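Local coordinates for protein serine protease inhibitor (PDB 3STO) that probably inhibits serine proteases as a schistosome member of the serpin family, whose fold it adopts, at residues A[222-227]-A[292-297]. Numbering follows the deposited sequence.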
loop_
_atom_site.group_PDB
_atom_site.type_symbol
_atom_site.label_atom_id
_atom_site.label_comp_id
_atom_site.label_asym_id
_atom_site.label_seq_id
_atom_site.Cartn_x
_atom_site.Cartn_y
_atom_site.Cartn_z
ATOM N N VAL A 222 3.051 18.099 18.266
ATOM C CA VAL A 222 3.386 16.732 17.939
ATOM C C VAL A 222 4.576 16.294 18.777
ATOM O O VAL A 222 5.309 17.131 19.317
ATOM C CB VAL A 222 3.724 16.558 16.424
ATOM C CG1 VAL A 222 2.513 16.823 15.566
ATOM C CG2 VAL A 222 4.892 17.460 16.010
ATOM N N ASP A 223 4.769 14.987 18.898
ATOM C CA ASP A 223 6.016 14.491 19.443
ATOM C C ASP A 223 7.042 14.452 18.320
ATOM O O ASP A 223 6.902 13.677 17.387
ATOM C CB ASP A 223 5.824 13.139 20.082
ATOM C CG ASP A 223 4.939 13.198 21.323
ATOM O OD1 ASP A 223 5.224 14.002 22.245
ATOM O OD2 ASP A 223 3.964 12.422 21.379
HETATM N N MSE A 224 8.036 15.340 18.397
HETATM C CA MSE A 224 8.996 15.540 17.313
HETATM C C MSE A 224 10.308 14.771 17.581
HETATM O O MSE A 224 11.009 15.023 18.557
HETATM C CB MSE A 224 9.245 17.042 17.110
HETATM C CG MSE A 224 10.051 17.436 15.862
HETATM SE SE MSE A 224 9.009 17.231 14.143
HETATM C CE MSE A 224 8.044 18.978 14.186
HETATM N N MSE A 225 10.623 13.819 16.717
HETATM C CA MSE A 225 11.872 13.076 16.802
HETATM C C MSE A 225 12.921 13.870 16.082
HETATM O O MSE A 225 12.629 14.610 15.127
HETATM C CB MSE A 225 11.739 11.686 16.185
HETATM C CG MSE A 225 10.469 10.968 16.627
HETATM SE SE MSE A 225 10.350 9.133 15.938
HETATM C CE MSE A 225 10.344 9.454 13.983
ATOM N N THR A 226 14.144 13.751 16.569
ATOM C CA THR A 226 15.220 14.585 16.056
ATOM C C THR A 226 16.470 13.733 15.960
ATOM O O THR A 226 16.686 12.851 16.774
ATOM C CB THR A 226 15.491 15.840 16.972
ATOM O OG1 THR A 226 15.864 15.385 18.249
ATOM C CG2 THR A 226 14.237 16.696 17.182
ATOM N N GLN A 227 17.288 14.008 14.955
ATOM C CA GLN A 227 18.556 13.341 14.809
ATOM C C GLN A 227 19.456 14.058 13.792
ATOM O O GLN A 227 18.986 14.743 12.854
ATOM C CB GLN A 227 18.325 11.851 14.491
ATOM C CG GLN A 227 19.180 11.221 13.412
ATOM C CD GLN A 227 18.628 9.848 12.968
ATOM O OE1 GLN A 227 18.107 9.717 11.863
ATOM N NE2 GLN A 227 18.740 8.835 13.832
ATOM N N SER A 292 20.296 17.561 9.717
ATOM C CA SER A 292 19.522 17.736 10.939
ATOM C C SER A 292 18.065 17.395 10.581
ATOM O O SER A 292 17.405 18.127 9.851
ATOM C CB SER A 292 19.624 19.174 11.428
ATOM O OG SER A 292 18.663 19.426 12.429
ATOM N N LEU A 293 17.595 16.258 11.066
ATOM C CA LEU A 293 16.286 15.753 10.702
ATOM C C LEU A 293 15.324 15.868 11.867
ATOM O O LEU A 293 15.597 15.363 12.951
ATOM C CB LEU A 293 16.392 14.283 10.268
ATOM C CG LEU A 293 15.112 13.448 10.092
ATOM C CD1 LEU A 293 14.221 14.053 9.037
ATOM C CD2 LEU A 293 15.436 11.976 9.734
ATOM N N ARG A 294 14.188 16.514 11.653
ATOM C CA ARG A 294 13.114 16.420 12.640
ATOM C C ARG A 294 11.897 15.841 11.997
ATOM O O ARG A 294 11.498 16.249 10.911
ATOM C CB ARG A 294 12.765 17.776 13.227
ATOM C CG ARG A 294 13.954 18.550 13.725
ATOM C CD ARG A 294 13.485 19.614 14.666
ATOM N NE ARG A 294 14.548 20.538 14.970
ATOM C CZ ARG A 294 14.401 21.847 14.922
ATOM N NH1 ARG A 294 13.226 22.358 14.581
ATOM N NH2 ARG A 294 15.414 22.636 15.224
ATOM N N LEU A 295 11.277 14.923 12.706
ATOM C CA LEU A 295 10.251 14.103 12.122
ATOM C C LEU A 295 9.259 13.761 13.224
ATOM O O LEU A 295 9.633 13.207 14.251
ATOM C CB LEU A 295 10.884 12.821 11.509
ATOM C CG LEU A 295 9.985 11.798 10.802
ATOM C CD1 LEU A 295 9.337 12.428 9.554
ATOM C CD2 LEU A 295 10.715 10.478 10.422
ATOM N N PRO A 296 7.975 14.061 12.990
ATOM C CA PRO A 296 6.916 13.667 13.929
ATOM C C PRO A 296 6.809 12.128 14.104
ATOM O O PRO A 296 6.983 11.353 13.156
ATOM C CB PRO A 296 5.639 14.222 13.257
ATOM C CG PRO A 296 6.116 15.154 12.211
ATOM C CD PRO A 296 7.431 14.687 11.769
ATOM N N LYS A 297 6.522 11.686 15.317
ATOM C CA LYS A 297 6.112 10.318 15.490
ATOM C C LYS A 297 4.589 10.296 15.306
ATOM O O LYS A 297 3.885 11.165 15.783
ATOM C CB LYS A 297 6.536 9.763 16.839
ATOM C CG LYS A 297 5.763 10.254 17.975
ATOM C CD LYS A 297 6.437 9.821 19.276
ATOM C CE LYS A 297 6.767 8.340 19.271
ATOM N NZ LYS A 297 7.168 7.871 20.649
HETATM O O HOH W 1 3.070 13.058 17.492
HETATM O O HOH W 2 18.249 17.440 14.491
#
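Met224, a selenomethionine, lies over Pro296 in a non-hydrogen-bonded pair of antiparallel strands. With CG anti to the backbone N (chi1 -170°), a bend at chi2 (73°) brings Met224 SE to 3.8 Å from Pro296 CD. Proline suits this position because pairing with 222-227 needs no N-H from it. Met224 CG meets Arg294 CB, the chains crossing at about a right angle. Arg294 runs alongside Thr226, a beta-branched residue suited to a strand: Thr226 CG2 lies 3.9 Å from Arg294 CD while OG1 hydrogen-bonds to Tyr206 O, and Arg294 NH1 salt-bridges Glu210. The other face carries Met225 and Leu295 side by side, Met225 CE 3.7 Å from Leu295 CD2, and Gln227 beside Leu293. In these hydrogen-bonded pairs Met225 N reaches Leu295 O (2.7 Å) from above the carbonyl plane; Leu293 N points nearly straight at Gln227 O (174° at the hydrogen). The side chains of Lys297 and Asp223 cross obliquely, Lys297 CD 3.5 Å from Asp223 CB, their charged ends salt-bridged to Glu350 and Lys209 respectively. The contact joins the central strands of serpin sheet C: 208-215 flanks 222-227, Phe212 touching Val222 and Pro296; 373-376 runs parallel to 287-305, bonded to the backbone of Ser292 and Arg294, Phe375 against Leu293.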